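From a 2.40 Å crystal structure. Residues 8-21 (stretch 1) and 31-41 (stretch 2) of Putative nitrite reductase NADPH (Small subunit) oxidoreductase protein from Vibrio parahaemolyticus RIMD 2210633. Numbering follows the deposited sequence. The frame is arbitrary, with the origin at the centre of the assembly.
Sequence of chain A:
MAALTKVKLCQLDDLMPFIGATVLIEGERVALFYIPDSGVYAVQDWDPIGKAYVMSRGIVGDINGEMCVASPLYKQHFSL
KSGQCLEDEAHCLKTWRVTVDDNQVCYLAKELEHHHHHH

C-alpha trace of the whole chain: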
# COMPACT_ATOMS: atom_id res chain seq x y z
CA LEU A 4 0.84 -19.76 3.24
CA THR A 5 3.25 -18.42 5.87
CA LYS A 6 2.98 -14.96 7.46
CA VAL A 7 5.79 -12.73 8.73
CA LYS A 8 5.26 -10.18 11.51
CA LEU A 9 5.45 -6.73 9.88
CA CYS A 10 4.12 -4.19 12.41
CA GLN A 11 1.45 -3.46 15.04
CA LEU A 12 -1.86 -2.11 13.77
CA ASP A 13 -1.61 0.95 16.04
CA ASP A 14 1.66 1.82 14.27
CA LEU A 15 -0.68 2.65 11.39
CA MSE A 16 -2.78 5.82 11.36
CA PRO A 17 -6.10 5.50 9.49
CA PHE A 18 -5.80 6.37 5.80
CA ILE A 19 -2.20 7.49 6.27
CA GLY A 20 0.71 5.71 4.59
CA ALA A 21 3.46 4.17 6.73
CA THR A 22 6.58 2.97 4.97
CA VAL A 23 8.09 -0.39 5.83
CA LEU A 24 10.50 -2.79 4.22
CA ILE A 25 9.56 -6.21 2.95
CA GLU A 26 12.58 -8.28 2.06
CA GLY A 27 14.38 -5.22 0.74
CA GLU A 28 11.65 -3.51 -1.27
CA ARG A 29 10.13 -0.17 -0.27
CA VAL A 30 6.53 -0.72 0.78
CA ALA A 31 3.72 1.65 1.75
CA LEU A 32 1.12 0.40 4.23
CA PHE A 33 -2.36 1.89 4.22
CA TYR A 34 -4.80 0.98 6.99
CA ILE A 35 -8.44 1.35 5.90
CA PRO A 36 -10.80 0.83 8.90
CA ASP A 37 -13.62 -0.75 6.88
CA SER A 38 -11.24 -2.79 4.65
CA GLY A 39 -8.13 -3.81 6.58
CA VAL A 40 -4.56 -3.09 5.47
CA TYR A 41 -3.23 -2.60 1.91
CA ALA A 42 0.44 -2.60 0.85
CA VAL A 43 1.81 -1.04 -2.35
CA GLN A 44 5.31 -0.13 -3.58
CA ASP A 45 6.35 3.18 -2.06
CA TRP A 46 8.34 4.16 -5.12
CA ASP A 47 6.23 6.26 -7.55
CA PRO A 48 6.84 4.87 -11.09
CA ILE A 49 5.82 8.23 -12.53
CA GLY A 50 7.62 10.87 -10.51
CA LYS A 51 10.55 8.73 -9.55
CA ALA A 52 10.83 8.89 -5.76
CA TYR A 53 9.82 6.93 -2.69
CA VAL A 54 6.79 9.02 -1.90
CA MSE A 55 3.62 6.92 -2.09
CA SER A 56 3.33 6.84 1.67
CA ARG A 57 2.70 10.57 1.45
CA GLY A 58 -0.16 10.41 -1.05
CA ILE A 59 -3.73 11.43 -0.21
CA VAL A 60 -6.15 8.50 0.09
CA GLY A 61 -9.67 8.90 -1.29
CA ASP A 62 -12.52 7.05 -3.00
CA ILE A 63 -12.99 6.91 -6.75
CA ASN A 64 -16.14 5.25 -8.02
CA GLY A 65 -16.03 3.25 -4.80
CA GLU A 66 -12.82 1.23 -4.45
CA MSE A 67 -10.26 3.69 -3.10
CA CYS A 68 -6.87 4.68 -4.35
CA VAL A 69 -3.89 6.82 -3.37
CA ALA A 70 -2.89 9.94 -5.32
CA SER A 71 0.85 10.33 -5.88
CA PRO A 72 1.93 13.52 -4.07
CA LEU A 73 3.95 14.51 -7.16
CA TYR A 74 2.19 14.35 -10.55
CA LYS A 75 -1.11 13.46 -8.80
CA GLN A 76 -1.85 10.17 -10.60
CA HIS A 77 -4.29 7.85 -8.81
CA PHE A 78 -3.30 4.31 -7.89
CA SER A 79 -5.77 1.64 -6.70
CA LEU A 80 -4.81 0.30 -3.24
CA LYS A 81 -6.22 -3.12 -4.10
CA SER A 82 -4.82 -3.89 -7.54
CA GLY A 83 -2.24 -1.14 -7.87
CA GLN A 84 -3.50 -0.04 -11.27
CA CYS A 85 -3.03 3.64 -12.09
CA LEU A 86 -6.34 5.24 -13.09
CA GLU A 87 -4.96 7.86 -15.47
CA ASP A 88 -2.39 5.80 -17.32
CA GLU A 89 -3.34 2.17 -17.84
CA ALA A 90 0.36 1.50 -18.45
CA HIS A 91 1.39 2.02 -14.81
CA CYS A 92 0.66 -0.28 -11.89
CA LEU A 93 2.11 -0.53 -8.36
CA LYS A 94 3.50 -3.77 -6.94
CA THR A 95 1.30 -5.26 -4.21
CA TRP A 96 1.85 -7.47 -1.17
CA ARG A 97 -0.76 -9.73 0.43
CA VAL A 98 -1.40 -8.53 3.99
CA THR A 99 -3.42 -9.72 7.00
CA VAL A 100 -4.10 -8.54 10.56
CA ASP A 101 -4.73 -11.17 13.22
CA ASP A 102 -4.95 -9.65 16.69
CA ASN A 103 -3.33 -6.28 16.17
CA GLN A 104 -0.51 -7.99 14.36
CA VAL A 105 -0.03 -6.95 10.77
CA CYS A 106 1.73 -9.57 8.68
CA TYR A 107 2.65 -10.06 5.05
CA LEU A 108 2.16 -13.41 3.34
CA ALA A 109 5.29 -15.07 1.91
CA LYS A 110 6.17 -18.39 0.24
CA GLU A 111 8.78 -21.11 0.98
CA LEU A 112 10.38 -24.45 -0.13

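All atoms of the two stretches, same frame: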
# COMPACT_ATOMS: atom_id res chain seq x y z
N LYS A 8 5.59 -11.39 10.75
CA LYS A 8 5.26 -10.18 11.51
C LYS A 8 5.87 -8.97 10.81
O LYS A 8 7.06 -8.97 10.50
CB LYS A 8 5.80 -10.28 12.94
CG LYS A 8 5.10 -11.34 13.81
CD LYS A 8 5.67 -11.40 15.22
CE LYS A 8 4.93 -12.44 16.05
NZ LYS A 8 5.53 -12.65 17.39
N LEU A 9 5.04 -7.96 10.56
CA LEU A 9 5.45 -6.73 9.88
C LEU A 9 5.45 -5.54 10.85
O LEU A 9 6.47 -4.88 11.06
CB LEU A 9 4.49 -6.47 8.72
CG LEU A 9 4.98 -5.63 7.56
CD1 LEU A 9 6.30 -6.15 7.05
CD2 LEU A 9 3.94 -5.68 6.46
N CYS A 10 4.28 -5.26 11.42
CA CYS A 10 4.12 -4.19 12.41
C CYS A 10 2.82 -4.33 13.19
O CYS A 10 2.00 -5.20 12.90
CB CYS A 10 4.15 -2.81 11.74
SG CYS A 10 2.64 -2.33 10.88
N GLN A 11 2.65 -3.48 14.19
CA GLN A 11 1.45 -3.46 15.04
C GLN A 11 0.43 -2.55 14.38
O GLN A 11 0.79 -1.49 13.87
CB GLN A 11 1.79 -2.88 16.41
CG GLN A 11 2.58 -3.79 17.30
CD GLN A 11 1.83 -5.06 17.61
OE1 GLN A 11 1.98 -6.07 16.92
NE2 GLN A 11 1.00 -5.01 18.65
N LEU A 12 -0.84 -2.94 14.39
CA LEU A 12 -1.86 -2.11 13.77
C LEU A 12 -1.84 -0.65 14.27
O LEU A 12 -2.03 0.27 13.48
CB LEU A 12 -3.26 -2.68 13.99
CG LEU A 12 -4.29 -1.83 13.24
CD1 LEU A 12 -4.58 -2.46 11.87
CD2 LEU A 12 -5.56 -1.71 14.06
N ASP A 13 -1.62 -0.43 15.56
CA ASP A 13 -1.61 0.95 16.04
C ASP A 13 -0.33 1.72 15.70
O ASP A 13 -0.07 2.80 16.25
CB ASP A 13 -1.93 1.05 17.53
CG ASP A 13 -1.18 0.05 18.37
OD1 ASP A 13 -1.07 -1.12 17.96
OD2 ASP A 13 -0.72 0.45 19.46
N ASP A 14 0.46 1.17 14.77
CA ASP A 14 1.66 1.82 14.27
C ASP A 14 1.15 2.53 13.01
O ASP A 14 1.81 3.42 12.45
CB ASP A 14 2.73 0.80 13.88
CG ASP A 14 3.63 0.42 15.04
OD1 ASP A 14 4.01 1.31 15.84
OD2 ASP A 14 3.98 -0.78 15.15
N LEU A 15 -0.04 2.12 12.58
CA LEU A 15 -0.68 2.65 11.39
C LEU A 15 -1.85 3.59 11.67
O LEU A 15 -2.85 3.20 12.27
CB LEU A 15 -1.22 1.51 10.51
CG LEU A 15 -0.30 0.39 10.02
CD1 LEU A 15 -1.14 -0.54 9.15
CD2 LEU A 15 0.86 0.96 9.22
N MSE A 16 -1.72 4.84 11.20
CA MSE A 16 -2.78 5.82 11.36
C MSE A 16 -3.77 5.56 10.23
O MSE A 16 -3.38 5.20 9.12
CB MSE A 16 -2.23 7.24 11.22
CG MSE A 16 -1.57 7.79 12.47
SE MSE A 16 -1.05 9.66 12.21
CE MSE A 16 -2.63 10.53 12.95
N PRO A 17 -5.08 5.73 10.50
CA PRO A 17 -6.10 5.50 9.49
C PRO A 17 -5.95 6.35 8.24
O PRO A 17 -5.84 7.57 8.32
CB PRO A 17 -7.39 5.79 10.24
CG PRO A 17 -7.06 5.34 11.62
CD PRO A 17 -5.71 5.98 11.81
N PHE A 18 -5.92 5.68 7.09
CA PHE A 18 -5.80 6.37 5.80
C PHE A 18 -4.48 7.08 5.56
O PHE A 18 -4.36 7.83 4.60
CB PHE A 18 -6.95 7.38 5.65
CG PHE A 18 -8.32 6.78 5.77
CD1 PHE A 18 -8.77 5.87 4.81
CD2 PHE A 18 -9.16 7.12 6.82
CE1 PHE A 18 -10.05 5.30 4.88
CE2 PHE A 18 -10.45 6.56 6.91
CZ PHE A 18 -10.89 5.66 5.93
N ILE A 19 -3.49 6.84 6.41
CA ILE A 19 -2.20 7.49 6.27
C ILE A 19 -1.04 6.50 6.09
O ILE A 19 -0.74 5.70 6.97
CB ILE A 19 -1.96 8.40 7.48
CG1 ILE A 19 -3.01 9.52 7.46
CG2 ILE A 19 -0.55 8.98 7.44
CD1 ILE A 19 -2.95 10.46 8.65
N GLY A 20 -0.39 6.60 4.93
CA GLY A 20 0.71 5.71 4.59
C GLY A 20 1.90 5.65 5.53
O GLY A 20 2.42 6.68 5.94
N ALA A 21 2.31 4.43 5.87
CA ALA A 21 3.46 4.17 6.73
C ALA A 21 4.42 3.33 5.90
O ALA A 21 4.04 2.29 5.37
CB ALA A 21 3.05 3.39 7.96
N ALA A 31 4.56 0.66 1.09
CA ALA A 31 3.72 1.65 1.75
C ALA A 31 2.49 0.94 2.31
O ALA A 31 1.77 0.30 1.56
CB ALA A 31 3.30 2.74 0.75
N LEU A 32 2.28 1.04 3.62
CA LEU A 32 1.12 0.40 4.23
C LEU A 32 0.01 1.42 4.41
O LEU A 32 0.25 2.55 4.82
CB LEU A 32 1.48 -0.20 5.59
CG LEU A 32 2.51 -1.32 5.57
CD1 LEU A 32 2.44 -2.08 6.88
CD2 LEU A 32 2.27 -2.25 4.39
N PHE A 33 -1.22 1.01 4.11
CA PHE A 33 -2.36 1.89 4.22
C PHE A 33 -3.48 1.17 4.95
O PHE A 33 -4.10 0.25 4.41
CB PHE A 33 -2.85 2.31 2.84
CG PHE A 33 -2.02 3.37 2.19
CD1 PHE A 33 -2.13 4.71 2.58
CD2 PHE A 33 -1.17 3.06 1.12
CE1 PHE A 33 -1.42 5.73 1.91
CE2 PHE A 33 -0.44 4.07 0.43
CZ PHE A 33 -0.58 5.40 0.84
N TYR A 34 -3.74 1.59 6.18
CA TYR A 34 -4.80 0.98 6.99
C TYR A 34 -6.16 1.63 6.73
O TYR A 34 -6.35 2.81 7.01
CB TYR A 34 -4.43 1.09 8.47
CG TYR A 34 -5.55 0.79 9.43
CD1 TYR A 34 -6.35 -0.35 9.27
CD2 TYR A 34 -5.79 1.60 10.54
CE1 TYR A 34 -7.36 -0.67 10.19
CE2 TYR A 34 -6.80 1.29 11.47
CZ TYR A 34 -7.58 0.15 11.29
OH TYR A 34 -8.53 -0.20 12.23
N ILE A 35 -7.09 0.86 6.17
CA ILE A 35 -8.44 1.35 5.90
C ILE A 35 -9.38 0.66 6.88
O ILE A 35 -9.65 -0.53 6.73
CB ILE A 35 -8.92 0.99 4.47
CG1 ILE A 35 -7.84 1.33 3.44
CG2 ILE A 35 -10.18 1.74 4.14
CD1 ILE A 35 -7.48 2.81 3.39
N PRO A 36 -9.89 1.40 7.89
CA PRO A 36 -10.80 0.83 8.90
C PRO A 36 -11.82 -0.20 8.40
O PRO A 36 -11.86 -1.33 8.89
CB PRO A 36 -11.48 2.07 9.48
CG PRO A 36 -10.39 3.09 9.42
CD PRO A 36 -9.78 2.86 8.05
N ASP A 37 -12.61 0.17 7.40
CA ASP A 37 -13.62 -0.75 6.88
C ASP A 37 -13.05 -1.95 6.09
O ASP A 37 -13.66 -3.02 6.07
CB ASP A 37 -14.62 0.01 5.98
CG ASP A 37 -14.69 1.50 6.29
OD1 ASP A 37 -13.69 2.22 6.05
OD2 ASP A 37 -15.76 1.96 6.78
N SER A 38 -11.87 -1.77 5.49
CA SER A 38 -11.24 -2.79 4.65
C SER A 38 -10.09 -3.63 5.19
O SER A 38 -9.93 -4.78 4.82
CB SER A 38 -10.75 -2.14 3.35
OG SER A 38 -11.80 -1.57 2.61
N GLY A 39 -9.26 -3.06 6.05
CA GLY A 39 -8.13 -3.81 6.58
C GLY A 39 -6.86 -3.05 6.22
O GLY A 39 -6.84 -1.82 6.29
N VAL A 40 -5.81 -3.76 5.82
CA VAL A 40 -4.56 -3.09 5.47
C VAL A 40 -4.05 -3.44 4.06
O VAL A 40 -3.94 -4.61 3.69
CB VAL A 40 -3.47 -3.42 6.51
CG1 VAL A 40 -2.24 -2.58 6.28
CG2 VAL A 40 -3.99 -3.16 7.91
N TYR A 41 -3.75 -2.41 3.27
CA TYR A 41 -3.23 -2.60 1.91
C TYR A 41 -1.77 -2.14 1.78
O TYR A 41 -1.37 -1.11 2.32
CB TYR A 41 -4.10 -1.85 0.91
CG TYR A 41 -5.50 -2.39 0.84
CD1 TYR A 41 -6.44 -2.05 1.81
CD2 TYR A 41 -5.89 -3.27 -0.16
CE1 TYR A 41 -7.74 -2.58 1.79
CE2 TYR A 41 -7.18 -3.82 -0.21
CZ TYR A 41 -8.10 -3.47 0.77
OH TYR A 41 -9.39 -4.01 0.75

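Leu-15 sits at the apolar centre of a contact that buries 762 Å² in all. Its CB points toward stretch 2, and the m,t rotamer spreads the two methyls: CD1 lies 3.7 Å from both Tyr-34 CB and Val-40 CG1, while CD2 lies 3.9 Å from Leu-32 CB. A branched aliphatic chain thus touches three residues on two adjacent strands at once. Leu-32, itself buried, reaches on with CD1 to Leu-9 CD2 (3.9 Å) and Cys-10 SG (4.0 Å). Leu-12 closes over the ring of Tyr-34 in a CH-pi contact, its CD1 3.9 Å from the ring centroid and 17° off the normal; Pro-17 CG approaches Tyr-34 CE2 at 4.1 Å. Farther out, Phe-18 starts away from stretch 2, but its ring returns: CD1 packs 3.6 Å from Ile-35 CD1, and Pro-36 CD lies over one ring face, 3.7 Å from Phe-18 CZ.

Backbone polar groups complete the join. Phe-18 N donates to Tyr-34 O (2.9 Å), directly after Pro-17, which has no amide hydrogen to give. Ala-21 and Leu-32 form an antiparallel pair, N to O 3.0 Å from Ala-21 to Leu-32 and 2.8 Å in return. Gly-20 CA approaches Leu-32 O at 3.2 Å; a CB here would clash with Phe-33 CE1.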